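Side-chain contacts in aldose 1-epimerase (Caenorhabditis elegans, PDB 1LUR), which probably catalyses the interconversion of the alpha and beta anomers of aldose sugars, as its galactose mutarotase (GalM) relatives do: residues 304-309 with 325-330; 157-160 with 166-169; 206-211 with 314-319; 70-75 with 137-142; 254-259 with 276-281. All coordinates share one frame; numbering follows the deposited sequence.

Contact 1 (304-309 with 325-330); sequences PQFHSA and DHYCQE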
# COMPACT_ATOMS: atom_id res chain seq x y z
N PRO A 304 -3.58 0.61 2.44
CA PRO A 304 -4.59 1.52 2.97
C PRO A 304 -4.73 2.58 1.88
O PRO A 304 -3.73 3.14 1.45
CB PRO A 304 -3.94 2.06 4.23
CG PRO A 304 -3.12 0.89 4.70
CD PRO A 304 -2.49 0.41 3.41
N GLN A 305 -5.95 2.87 1.45
CA GLN A 305 -6.13 3.87 0.39
C GLN A 305 -7.59 4.26 0.28
O GLN A 305 -8.43 3.80 1.06
CB GLN A 305 -5.74 3.22 -0.95
CG GLN A 305 -6.65 2.01 -1.24
CD GLN A 305 -6.43 1.35 -2.59
OE1 GLN A 305 -5.36 0.80 -2.87
NE2 GLN A 305 -7.46 1.37 -3.44
N PHE A 306 -7.90 5.11 -0.70
CA PHE A 306 -9.26 5.55 -0.94
C PHE A 306 -9.77 4.47 -1.89
O PHE A 306 -8.96 3.77 -2.51
CB PHE A 306 -9.33 6.90 -1.65
CG PHE A 306 -9.07 8.07 -0.77
CD1 PHE A 306 -7.81 8.66 -0.72
CD2 PHE A 306 -10.09 8.60 0.02
CE1 PHE A 306 -7.57 9.77 0.11
CE2 PHE A 306 -9.86 9.70 0.85
CZ PHE A 306 -8.61 10.28 0.89
N HIS A 307 -11.08 4.34 -2.02
CA HIS A 307 -11.65 3.34 -2.91
C HIS A 307 -10.99 3.33 -4.28
O HIS A 307 -10.73 4.39 -4.86
CB HIS A 307 -13.15 3.59 -3.14
CG HIS A 307 -13.96 3.56 -1.88
ND1 HIS A 307 -13.73 4.41 -0.82
CD2 HIS A 307 -15.03 2.81 -1.53
CE1 HIS A 307 -14.62 4.19 0.13
NE2 HIS A 307 -15.42 3.22 -0.28
N SER A 308 -10.75 2.14 -4.80
CA SER A 308 -10.13 2.01 -6.11
C SER A 308 -11.13 2.54 -7.15
O SER A 308 -12.34 2.39 -6.98
CB SER A 308 -9.81 0.54 -6.39
OG SER A 308 -8.84 0.03 -5.49
N ALA A 309 -10.62 3.18 -8.20
CA ALA A 309 -11.47 3.74 -9.26
C ALA A 309 -12.37 4.88 -8.79
O ALA A 309 -13.37 5.19 -9.44
CB ALA A 309 -12.34 2.63 -9.89
N ASP A 325 -5.69 23.49 -0.37
CA ASP A 325 -5.99 22.38 0.52
C ASP A 325 -4.76 21.53 0.79
O ASP A 325 -3.74 21.65 0.11
CB ASP A 325 -7.11 21.50 -0.04
CG ASP A 325 -8.43 22.22 -0.15
OD1 ASP A 325 -8.67 23.17 0.63
OD2 ASP A 325 -9.25 21.83 -1.01
N HIS A 326 -4.87 20.67 1.80
CA HIS A 326 -3.76 19.81 2.16
C HIS A 326 -4.18 18.35 2.20
O HIS A 326 -5.12 17.98 2.92
CB HIS A 326 -3.19 20.19 3.53
CG HIS A 326 -2.47 21.50 3.55
ND1 HIS A 326 -3.13 22.71 3.43
CD2 HIS A 326 -1.16 21.80 3.66
CE1 HIS A 326 -2.24 23.69 3.46
NE2 HIS A 326 -1.04 23.17 3.60
N TYR A 327 -3.50 17.52 1.42
CA TYR A 327 -3.81 16.10 1.40
C TYR A 327 -3.08 15.65 2.66
O TYR A 327 -1.89 15.95 2.83
CB TYR A 327 -3.19 15.43 0.17
CG TYR A 327 -3.43 13.95 0.08
CD1 TYR A 327 -4.43 13.43 -0.75
CD2 TYR A 327 -2.63 13.05 0.79
CE1 TYR A 327 -4.62 12.05 -0.88
CE2 TYR A 327 -2.80 11.68 0.67
CZ TYR A 327 -3.79 11.18 -0.16
OH TYR A 327 -3.92 9.82 -0.30
N CYS A 328 -3.77 14.93 3.54
CA CYS A 328 -3.13 14.48 4.76
C CYS A 328 -3.74 13.17 5.25
O CYS A 328 -4.87 13.15 5.70
CB CYS A 328 -3.28 15.56 5.84
SG CYS A 328 -2.22 15.34 7.30
N GLN A 329 -2.98 12.09 5.12
CA GLN A 329 -3.44 10.77 5.55
C GLN A 329 -2.29 10.08 6.26
O GLN A 329 -1.13 10.46 6.09
CB GLN A 329 -3.85 9.91 4.35
CG GLN A 329 -4.94 10.49 3.45
CD GLN A 329 -6.29 10.59 4.13
OE1 GLN A 329 -6.68 9.72 4.90
NE2 GLN A 329 -7.04 11.65 3.81
N GLU A 330 -2.60 9.06 7.06
CA GLU A 330 -1.57 8.34 7.78
C GLU A 330 -1.94 6.87 7.96
O GLU A 330 -3.12 6.50 7.92
CB GLU A 330 -1.30 8.97 9.16
CG GLU A 330 -2.37 8.71 10.20
CD GLU A 330 -1.90 9.00 11.62
OE1 GLU A 330 -2.70 8.80 12.56
OE2 GLU A 330 -0.73 9.42 11.81
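Phe-306, just past strand 300-305, sends its ring to the side chains of Tyr-327 and Gln-329 near the start of strand 327-337. From CB the ring leaves with CG anti to the carbonyl carbon (chi1 -78°), which carries CD1, CE1 and CZ toward the other strand. CD1 stands 4.1 Å from Tyr-327 OH, and CE1 comes closer, 3.7 Å from Tyr-327 OH; the phenol oxygen lies in the plane of the Phe-306 ring, at its edge. CE1 also touches Tyr-327 CE1 at 3.9 Å as the two side chains, pointing opposite ways, pass alongside each other. At the tip, CZ lies 3.6 Å from Gln-329 NE2, with the amide turned 69° from the ring plane. An alanine in place of Phe-306 is likely to open a gap beside the Tyr-327 hydroxyl and leave the Gln-329 amide unpacked on that side. No hydrogen bond crosses: Tyr-327 OH bonds to Tyr-273 OH and Leu-169 N, and Gln-329 OE1 to Ser-272 OG. The chemistry is packing of a hydrocarbon ring against a phenol and an amide whose oxygens are held by other partners, joining the loop after strand 300-305 of the seven-stranded sheet to strand 327-337 of the nine-stranded sheet.

Contact 2 (157-160 with 166-169); sequences HHAT and LLAL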
# COMPACT_ATOMS: atom_id res chain seq x y z
N HIS A 157 1.26 10.62 4.63
CA HIS A 157 1.13 11.00 3.24
C HIS A 157 0.62 12.44 3.24
O HIS A 157 -0.45 12.72 3.75
CB HIS A 157 0.12 10.07 2.54
CG HIS A 157 0.65 8.70 2.25
ND1 HIS A 157 -0.16 7.66 1.85
CD2 HIS A 157 1.91 8.22 2.28
CE1 HIS A 157 0.59 6.59 1.63
NE2 HIS A 157 1.85 6.90 1.88
N HIS A 158 1.41 13.35 2.68
CA HIS A 158 1.03 14.75 2.63
C HIS A 158 1.23 15.31 1.23
O HIS A 158 2.07 14.83 0.48
CB HIS A 158 1.90 15.56 3.61
CG HIS A 158 1.67 17.04 3.53
ND1 HIS A 158 0.56 17.66 4.07
CD2 HIS A 158 2.41 18.02 2.96
CE1 HIS A 158 0.62 18.96 3.83
NE2 HIS A 158 1.73 19.20 3.15
N ALA A 159 0.45 16.33 0.87
CA ALA A 159 0.57 16.93 -0.45
C ALA A 159 -0.21 18.22 -0.61
O ALA A 159 -1.17 18.49 0.11
CB ALA A 159 0.13 15.93 -1.53
N THR A 160 0.24 19.03 -1.58
CA THR A 160 -0.38 20.30 -1.91
C THR A 160 -0.29 20.42 -3.42
O THR A 160 0.41 19.63 -4.07
CB THR A 160 0.37 21.49 -1.26
OG1 THR A 160 1.75 21.45 -1.63
CG2 THR A 160 0.26 21.41 0.26
N LEU A 166 -6.27 15.10 -9.14
CA LEU A 166 -6.66 13.97 -8.31
C LEU A 166 -5.43 13.39 -7.61
O LEU A 166 -4.34 13.39 -8.17
CB LEU A 166 -7.30 12.88 -9.19
CG LEU A 166 -8.56 13.24 -9.99
CD1 LEU A 166 -8.80 12.21 -11.08
CD2 LEU A 166 -9.77 13.31 -9.05
N LEU A 167 -5.60 12.93 -6.38
CA LEU A 167 -4.49 12.34 -5.63
C LEU A 167 -5.04 11.34 -4.63
O LEU A 167 -5.81 11.68 -3.72
CB LEU A 167 -3.65 13.40 -4.91
CG LEU A 167 -2.29 12.85 -4.42
CD1 LEU A 167 -1.34 12.71 -5.59
CD2 LEU A 167 -1.68 13.78 -3.38
N ALA A 168 -4.66 10.08 -4.81
CA ALA A 168 -5.10 9.01 -3.93
C ALA A 168 -3.92 8.06 -3.85
O ALA A 168 -3.68 7.27 -4.77
CB ALA A 168 -6.32 8.32 -4.52
N LEU A 169 -3.17 8.16 -2.76
CA LEU A 169 -2.00 7.31 -2.58
C LEU A 169 -2.21 6.09 -1.70
O LEU A 169 -3.28 5.88 -1.13
CB LEU A 169 -0.88 8.14 -1.95
CG LEU A 169 -0.68 9.58 -2.44
CD1 LEU A 169 0.31 10.30 -1.53
CD2 LEU A 169 -0.18 9.57 -3.88
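His-157 faces Leu-169 with their CA atoms 7.6 Å apart, and Ala-159 faces Leu-167 with CA atoms 8.6 Å apart, so strand 157-160 and the irregular chain 166-169 run in opposite directions, joined by side chains and not by backbone hydrogen bonds. His-157 and Leu-169 cross obliquely. CD1 of Leu-169 lies over one face of the imidazole, 4.1 Å from His-157 CG, while CB of Leu-169 comes 3.9 Å from His-157 ND1. With CG of the histidine anti to the carbonyl carbon, chi1 -75° sets the ring beside Leu-169, where both the base and one branch of the leucine meet it. The second pair is smaller and tighter: the methyl CB of Ala-159 meets the CD2 branch of Leu-167 at 3.4 Å, a tight fit for two methyl groups. Leu-167 brings that branch across by holding CG opposite its own backbone N (chi1 -165°). Ile-141 on the adjoining strand 138-147 touches both Ala-159 and Leu-169, extending the apolar layer. The polar need of the histidine is met from outside the pair, Tyr-273 OH being hydrogen-bonded to His-157 ND1. Since that bond to Tyr-273 lies at the ring's ND1 corner, it should restrict rotation of the imidazole while leaving one face to the leucine. The chemistry implied is a buried hydrocarbon seam between a strand of the large sheet and the loop leading into strand 170-175, with a histidine used partly as a flat packing surface.

Contact 3 (206-211 with 314-319); sequences GAIRSV and DHFPDV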
# COMPACT_ATOMS: atom_id res chain seq x y z
N GLY A 206 -18.26 -0.37 -9.42
CA GLY A 206 -18.99 0.73 -8.83
C GLY A 206 -19.97 0.24 -7.78
O GLY A 206 -20.62 1.02 -7.09
N ALA A 207 -20.06 -1.08 -7.65
CA ALA A 207 -20.95 -1.70 -6.68
C ALA A 207 -20.23 -2.03 -5.37
O ALA A 207 -19.03 -2.30 -5.37
CB ALA A 207 -21.54 -2.99 -7.26
N ILE A 208 -20.97 -1.98 -4.27
CA ILE A 208 -20.42 -2.27 -2.95
C ILE A 208 -21.20 -3.48 -2.48
O ILE A 208 -22.43 -3.50 -2.55
CB ILE A 208 -20.64 -1.12 -1.95
CG1 ILE A 208 -19.93 0.15 -2.43
CG2 ILE A 208 -20.11 -1.53 -0.57
CD1 ILE A 208 -18.43 0.01 -2.54
N ARG A 209 -20.49 -4.50 -2.00
CA ARG A 209 -21.15 -5.70 -1.53
C ARG A 209 -20.86 -5.99 -0.08
O ARG A 209 -19.75 -5.73 0.42
CB ARG A 209 -20.72 -6.91 -2.37
CG ARG A 209 -21.35 -6.98 -3.75
CD ARG A 209 -20.95 -8.27 -4.46
NE ARG A 209 -21.28 -9.44 -3.65
CZ ARG A 209 -20.96 -10.69 -3.98
NH1 ARG A 209 -20.30 -10.93 -5.11
NH2 ARG A 209 -21.30 -11.69 -3.18
N SER A 210 -21.87 -6.51 0.60
CA SER A 210 -21.75 -6.85 2.01
C SER A 210 -20.79 -8.01 2.06
O SER A 210 -20.71 -8.82 1.13
CB SER A 210 -23.11 -7.27 2.57
OG SER A 210 -22.95 -7.97 3.80
N VAL A 211 -20.05 -8.11 3.15
CA VAL A 211 -19.11 -9.20 3.29
C VAL A 211 -19.80 -10.42 3.89
O VAL A 211 -19.32 -11.54 3.78
CB VAL A 211 -17.94 -8.79 4.20
CG1 VAL A 211 -18.38 -8.75 5.66
CG2 VAL A 211 -16.80 -9.73 3.99
N ASP A 314 -18.66 8.79 -9.00
CA ASP A 314 -18.92 9.92 -8.13
C ASP A 314 -19.52 9.60 -6.77
O ASP A 314 -19.61 10.48 -5.92
CB ASP A 314 -19.78 10.98 -8.84
CG ASP A 314 -21.12 10.45 -9.26
OD1 ASP A 314 -21.80 9.83 -8.42
OD2 ASP A 314 -21.49 10.68 -10.43
N HIS A 315 -19.95 8.35 -6.56
CA HIS A 315 -20.52 8.00 -5.26
C HIS A 315 -19.42 7.48 -4.34
O HIS A 315 -19.65 7.22 -3.17
CB HIS A 315 -21.64 6.96 -5.38
CG HIS A 315 -21.24 5.69 -6.07
ND1 HIS A 315 -20.90 5.63 -7.40
CD2 HIS A 315 -21.16 4.42 -5.61
CE1 HIS A 315 -20.64 4.38 -7.74
NE2 HIS A 315 -20.78 3.62 -6.67
N PHE A 316 -18.22 7.33 -4.90
CA PHE A 316 -17.07 6.86 -4.12
C PHE A 316 -16.47 8.17 -3.62
O PHE A 316 -16.87 9.24 -4.08
CB PHE A 316 -16.05 6.14 -5.00
CG PHE A 316 -16.36 4.69 -5.26
CD1 PHE A 316 -17.58 4.13 -4.86
CD2 PHE A 316 -15.45 3.88 -5.92
CE1 PHE A 316 -17.87 2.79 -5.11
CE2 PHE A 316 -15.73 2.54 -6.18
CZ PHE A 316 -16.95 2.00 -5.78
N PRO A 317 -15.51 8.10 -2.68
CA PRO A 317 -14.90 9.33 -2.16
C PRO A 317 -14.29 10.26 -3.20
O PRO A 317 -13.69 9.81 -4.19
CB PRO A 317 -13.84 8.80 -1.19
CG PRO A 317 -14.44 7.54 -0.70
CD PRO A 317 -15.00 6.92 -1.97
N ASP A 318 -14.45 11.56 -2.98
CA ASP A 318 -13.92 12.57 -3.88
C ASP A 318 -12.42 12.64 -3.59
O ASP A 318 -12.04 13.06 -2.50
CB ASP A 318 -14.57 13.92 -3.58
CG ASP A 318 -14.11 15.03 -4.52
OD1 ASP A 318 -13.00 14.92 -5.09
OD2 ASP A 318 -14.86 16.02 -4.67
N VAL A 319 -11.57 12.23 -4.53
CA VAL A 319 -10.13 12.29 -4.28
C VAL A 319 -9.43 13.46 -4.95
O VAL A 319 -8.24 13.43 -5.22
CB VAL A 319 -9.40 10.97 -4.68
CG1 VAL A 319 -9.91 9.81 -3.82
CG2 VAL A 319 -9.60 10.66 -6.16
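His-315 donates a hydrogen bond from NE2 to the backbone O of Gly-206, 2.6 Å between NE2 and O, with an N-H...O angle of 161°. The oxygen lies near the imidazole plane, and NE2 in turn approaches in the carbonyl plane, on a lone pair, so both groups are well turned for a short, strong bond. His-315 achieves this from a crowded position: its CG sits between the backbone N and the carbonyl carbon (chi1 57°). That bend also lays the imidazole over its neighbour in sequence, Phe-316 CD1 lying 3.6 Å above one face of the His-315 ring and offset toward the rim. The second torsion of Phe-316 (chi2 8°) is far from perpendicular, and the ring presents CE1 and CZ to the other segment. CZ packs 3.9 Å from the CA of Gly-206, and CE1 meets CD1 of Ile-208 at 3.8 Å. The isoleucine reaches it through its CG1 branch, its end coming from the opposite direction to the phenylalanine. Gly-206 suits the place: at its positive phi a CB would jam against the preceding carbonyl oxygen, and would also come 3.7 Å from CE1 of His-315. Here the chain turns a corner into strand 207-210, an outermost strand of the seven-stranded sheet beside strand 194-198. The partner segment belongs to the long loop between strands 300-305 and 320-321, whose Phe-316 ring also meets the rings of His-307 and Phe-313, so the contact joins a sheet edge to that loop.

Contact 4 (70-75 with 137-142); sequences VGRVAN and GDAKID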
# COMPACT_ATOMS: atom_id res chain seq x y z
N VAL A 70 2.65 4.37 -3.91
CA VAL A 70 1.94 4.47 -5.18
C VAL A 70 1.09 5.73 -5.35
O VAL A 70 0.43 6.17 -4.42
CB VAL A 70 1.03 3.23 -5.39
CG1 VAL A 70 0.23 3.39 -6.67
CG2 VAL A 70 1.88 1.97 -5.43
N GLY A 71 1.13 6.27 -6.56
CA GLY A 71 0.38 7.47 -6.91
C GLY A 71 0.61 7.79 -8.38
O GLY A 71 1.38 7.08 -9.03
N ARG A 72 0.00 8.86 -8.91
CA ARG A 72 -0.86 9.76 -8.15
C ARG A 72 -2.22 9.20 -7.78
O ARG A 72 -2.93 9.78 -6.96
CB ARG A 72 -1.04 11.09 -8.89
CG ARG A 72 0.19 11.99 -8.77
CD ARG A 72 -0.12 13.41 -9.18
NE ARG A 72 -0.13 13.59 -10.63
CZ ARG A 72 -0.70 14.62 -11.24
NH1 ARG A 72 -1.32 15.56 -10.54
NH2 ARG A 72 -0.64 14.71 -12.57
N VAL A 73 -2.61 8.10 -8.42
CA VAL A 73 -3.89 7.49 -8.12
C VAL A 73 -3.64 5.99 -8.02
O VAL A 73 -3.33 5.33 -9.01
CB VAL A 73 -4.94 7.77 -9.20
CG1 VAL A 73 -6.21 6.96 -8.90
CG2 VAL A 73 -5.26 9.26 -9.23
N ALA A 74 -3.74 5.48 -6.80
CA ALA A 74 -3.53 4.07 -6.56
C ALA A 74 -4.57 3.21 -7.25
O ALA A 74 -5.75 3.58 -7.36
CB ALA A 74 -3.53 3.78 -5.06
N ASN A 75 -4.13 2.05 -7.69
CA ASN A 75 -4.97 1.09 -8.38
C ASN A 75 -5.40 1.56 -9.76
O ASN A 75 -4.70 2.32 -10.42
CB ASN A 75 -6.19 0.72 -7.52
CG ASN A 75 -6.66 -0.71 -7.77
OD1 ASN A 75 -7.46 -0.96 -8.68
ND2 ASN A 75 -6.15 -1.65 -6.98
N GLY A 137 -3.86 18.31 -13.39
CA GLY A 137 -3.11 19.15 -12.48
C GLY A 137 -1.73 18.72 -12.05
O GLY A 137 -1.03 17.99 -12.75
N ASP A 138 -1.33 19.19 -10.87
CA ASP A 138 -0.02 18.85 -10.33
C ASP A 138 -0.10 18.63 -8.83
O ASP A 138 -1.17 18.71 -8.23
CB ASP A 138 0.97 19.98 -10.62
CG ASP A 138 0.48 21.33 -10.11
OD1 ASP A 138 -0.00 21.38 -8.96
OD2 ASP A 138 0.57 22.33 -10.85
N ALA A 139 1.05 18.36 -8.21
CA ALA A 139 1.09 18.14 -6.78
C ALA A 139 2.51 17.97 -6.28
O ALA A 139 3.38 17.45 -6.99
CB ALA A 139 0.27 16.91 -6.42
N LYS A 140 2.73 18.43 -5.06
CA LYS A 140 4.03 18.32 -4.42
C LYS A 140 3.69 17.31 -3.33
O LYS A 140 2.89 17.61 -2.44
CB LYS A 140 4.45 19.66 -3.80
CG LYS A 140 5.79 19.56 -3.09
CD LYS A 140 6.19 20.87 -2.43
CE LYS A 140 7.42 20.68 -1.57
NZ LYS A 140 7.18 19.68 -0.48
N ILE A 141 4.26 16.12 -3.42
CA ILE A 141 4.00 15.08 -2.45
C ILE A 141 5.16 14.79 -1.52
O ILE A 141 6.31 14.69 -1.95
CB ILE A 141 3.62 13.75 -3.16
CG1 ILE A 141 2.41 13.97 -4.08
CG2 ILE A 141 3.25 12.68 -2.14
CD1 ILE A 141 2.77 14.19 -5.52
N ASP A 142 4.84 14.66 -0.23
CA ASP A 142 5.83 14.37 0.80
C ASP A 142 5.36 13.16 1.60
O ASP A 142 4.23 13.13 2.08
CB ASP A 142 6.01 15.58 1.72
CG ASP A 142 6.89 16.65 1.11
OD1 ASP A 142 6.59 17.13 -0.01
OD2 ASP A 142 7.91 17.01 1.75
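Arg-72 turns its guanidinium to Gly-137, and both terminal nitrogens point at one carbonyl: NH1 and NH2 each lie 3.3 Å from Gly-137 O. Both hydrogen bonds are weak, bent to 135°, as expected when two donors share a single acceptor, which sits at the guanidinium edge near its plane. A bend at chi3 (-80°) turns the end of the arginine chain toward this carbonyl. The stronger charge partner is Asp-133, which forms a salt bridge with NH2, and the carbonyls of Leu-135 and Pro-136 add weak bonds. The arginine, which follows a cis peptide bond, thus gathers the short link between helix 130-133 and strand 138-147, a strand of the large sheet in this galactose mutarotase-like beta-sandwich. With an alanine here, Asp-133 is likely to lose its charged mate and the Gly-137 carbonyl both of these donors. Packing contacts are slighter: NH1 passes 3.5 Å from Asp-138 CA, and nearer the backbone, Arg-72 CD approaches Ala-139 CB at 4.5 Å. Leu-167 and Ala-128 also touch the arginine side chain, the latter from strand 121-129. The Asp-138 carboxylate is bonded through OD1 to Asp-162 N, and farther along the strand Lys-140 NZ forms a salt bridge with Asp-142 OD1.

Contact 5 (254-259 with 276-281); sequences TYLRFW and IHLYAS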
# COMPACT_ATOMS: atom_id res chain seq x y z
N THR A 254 -7.89 -0.14 16.17
CA THR A 254 -7.31 -1.06 15.20
C THR A 254 -8.39 -1.54 14.23
O THR A 254 -9.49 -1.91 14.65
CB THR A 254 -6.71 -2.29 15.91
OG1 THR A 254 -5.66 -1.86 16.79
CG2 THR A 254 -6.14 -3.27 14.89
N TYR A 255 -8.08 -1.52 12.94
CA TYR A 255 -9.03 -1.96 11.93
C TYR A 255 -8.62 -3.27 11.29
O TYR A 255 -9.43 -3.97 10.70
CB TYR A 255 -9.16 -0.90 10.83
CG TYR A 255 -9.64 0.43 11.34
CD1 TYR A 255 -10.76 0.52 12.17
CD2 TYR A 255 -8.99 1.61 10.98
CE1 TYR A 255 -11.21 1.75 12.64
CE2 TYR A 255 -9.44 2.84 11.43
CZ TYR A 255 -10.55 2.90 12.26
OH TYR A 255 -11.00 4.13 12.72
N LEU A 256 -7.34 -3.59 11.42
CA LEU A 256 -6.81 -4.82 10.86
C LEU A 256 -5.71 -5.42 11.72
O LEU A 256 -4.85 -4.71 12.24
CB LEU A 256 -6.28 -4.56 9.45
CG LEU A 256 -5.50 -5.67 8.74
CD1 LEU A 256 -5.53 -5.43 7.24
CD2 LEU A 256 -4.07 -5.72 9.24
N ARG A 257 -5.75 -6.74 11.86
CA ARG A 257 -4.77 -7.49 12.65
C ARG A 257 -4.33 -8.66 11.77
O ARG A 257 -5.17 -9.45 11.32
CB ARG A 257 -5.41 -7.99 13.95
CG ARG A 257 -6.13 -6.90 14.73
CD ARG A 257 -7.00 -7.46 15.85
NE ARG A 257 -7.90 -6.46 16.42
CZ ARG A 257 -8.90 -5.89 15.75
NH1 ARG A 257 -9.14 -6.21 14.49
NH2 ARG A 257 -9.67 -4.99 16.36
N PHE A 258 -3.03 -8.76 11.53
CA PHE A 258 -2.46 -9.81 10.70
C PHE A 258 -1.36 -10.48 11.53
O PHE A 258 -0.47 -9.80 12.05
CB PHE A 258 -1.87 -9.16 9.44
CG PHE A 258 -1.39 -10.14 8.39
CD1 PHE A 258 -2.20 -11.18 7.96
CD2 PHE A 258 -0.14 -9.96 7.79
CE1 PHE A 258 -1.78 -12.04 6.94
CE2 PHE A 258 0.29 -10.81 6.77
CZ PHE A 258 -0.53 -11.85 6.35
N TRP A 259 -1.43 -11.80 11.68
CA TRP A 259 -0.41 -12.48 12.47
C TRP A 259 -0.13 -13.92 12.06
O TRP A 259 -0.88 -14.52 11.28
CB TRP A 259 -0.81 -12.43 13.95
CG TRP A 259 -2.00 -13.28 14.30
CD1 TRP A 259 -1.99 -14.59 14.69
CD2 TRP A 259 -3.38 -12.89 14.26
NE1 TRP A 259 -3.28 -15.04 14.91
CE2 TRP A 259 -4.15 -14.01 14.65
CE3 TRP A 259 -4.04 -11.70 13.94
CZ2 TRP A 259 -5.55 -13.98 14.73
CZ3 TRP A 259 -5.44 -11.66 14.02
CH2 TRP A 259 -6.17 -12.80 14.41
N ILE A 276 -8.91 -0.58 2.77
CA ILE A 276 -7.63 -1.24 2.78
C ILE A 276 -7.69 -2.29 1.69
O ILE A 276 -8.48 -3.23 1.77
CB ILE A 276 -7.32 -1.94 4.12
CG1 ILE A 276 -7.18 -0.90 5.24
CG2 ILE A 276 -6.06 -2.77 3.98
CD1 ILE A 276 -6.80 -1.49 6.59
N HIS A 277 -6.87 -2.11 0.66
CA HIS A 277 -6.85 -3.06 -0.44
C HIS A 277 -5.94 -4.23 -0.08
O HIS A 277 -4.77 -4.04 0.23
CB HIS A 277 -6.33 -2.40 -1.72
CG HIS A 277 -6.40 -3.30 -2.91
ND1 HIS A 277 -7.57 -3.53 -3.60
CD2 HIS A 277 -5.45 -4.05 -3.52
CE1 HIS A 277 -7.34 -4.39 -4.58
NE2 HIS A 277 -6.06 -4.72 -4.55
N LEU A 278 -6.50 -5.43 -0.12
CA LEU A 278 -5.77 -6.64 0.19
C LEU A 278 -5.51 -7.43 -1.08
O LEU A 278 -6.44 -7.76 -1.81
CB LEU A 278 -6.57 -7.51 1.17
CG LEU A 278 -7.06 -6.84 2.45
CD1 LEU A 278 -7.98 -7.78 3.22
CD2 LEU A 278 -5.86 -6.44 3.31
N TYR A 279 -4.24 -7.73 -1.34
CA TYR A 279 -3.86 -8.50 -2.52
C TYR A 279 -3.05 -9.71 -2.07
O TYR A 279 -1.93 -9.58 -1.57
CB TYR A 279 -3.03 -7.63 -3.47
CG TYR A 279 -2.42 -8.39 -4.63
CD1 TYR A 279 -3.20 -9.21 -5.44
CD2 TYR A 279 -1.06 -8.28 -4.91
CE1 TYR A 279 -2.64 -9.90 -6.51
CE2 TYR A 279 -0.49 -8.97 -5.98
CZ TYR A 279 -1.28 -9.78 -6.77
OH TYR A 279 -0.72 -10.46 -7.82
N ALA A 280 -3.63 -10.89 -2.26
CA ALA A 280 -2.99 -12.15 -1.88
C ALA A 280 -1.76 -12.57 -2.68
O ALA A 280 -1.34 -13.72 -2.60
CB ALA A 280 -4.03 -13.27 -1.89
N SER A 281 -1.20 -11.65 -3.46
CA SER A 281 -0.02 -11.96 -4.25
C SER A 281 -0.15 -13.15 -5.20
O SER A 281 0.80 -13.89 -5.43
CB SER A 281 1.16 -12.18 -3.28
OG SER A 281 2.35 -12.54 -3.96
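Between Ile-276 and Leu-278, the two residues that touch Leu-256, His-277 has both ring nitrogens hydrogen-bonded, ND1 to Asp-240 OD1 and NE2 to Asp-238 OD1. Those bonds join strand 275-279 to strand 238-243 within the seven-stranded sheet, and alternation along the strand sends Ile-276 and Leu-278 the other way, toward strand 256-259 of the nine-stranded sheet. There the contact is purely hydrocarbon. Leu-256 does all its touching with one branch: CD1 meets CD2 of Leu-278 at 4.1 Å and CD1 of Ile-276 at 4.2 Å. Its CG is held opposite the backbone N (chi1 172°), bringing that methyl to both partners, which meet it from directions about at right angles. Leu-278 passes Leu-256 in the reverse direction, and they meet by one methyl each, whereas Ile-276 lies at a slant to it and offers the terminal methyl of its longer branch. Both distances are ordinary van der Waals separations, with no sign of strain. Met-190 of strand 187-192 touches both Leu-256 and Ile-276, while Ile-243 touches Ile-276 and Leu-241 touches Leu-278 from the adjoining strand 238-243, so the three aliphatic chains belong to a wider apolar layer. A classic beta bulge, Tyr-255 and Leu-256 both facing Ile-269, lies at the start of strand 256-259. Charge stays apart from this interior: Arg-257, next along the strand, forms a salt bridge with Glu-191. What holds the two sheets together at this point is therefore the burial of branched carbon chains, contacts with little directionality compared with the histidine-aspartate bonds of the same strand.

Contacts 2 and 5 are the wholly buried ones, contact 5 purely aliphatic, contact 2 aliphatic apart from a histidine ring; they lie about 22 Å apart between centres and on opposite sides of the chain's centre. Contacts 1, 3 and 4 are partly buried and bring in polar groups: a phenol oxygen at a phenylalanine edge in contact 1, a strong histidine bond in contact 3, a shared carbonyl in contact 4. Contacts 1, 2 and 4 cluster: strands 138-147, 152-160 and 327-337 lie side by side in the nine-stranded sheet, and Ala-168 pairs with the backbone of 70-75. Contacts 1 and 5 share neighbouring strands 300-305 and 275-279. Contact 3, farthest out, reaches contact 1 through Phe-316 and His-307.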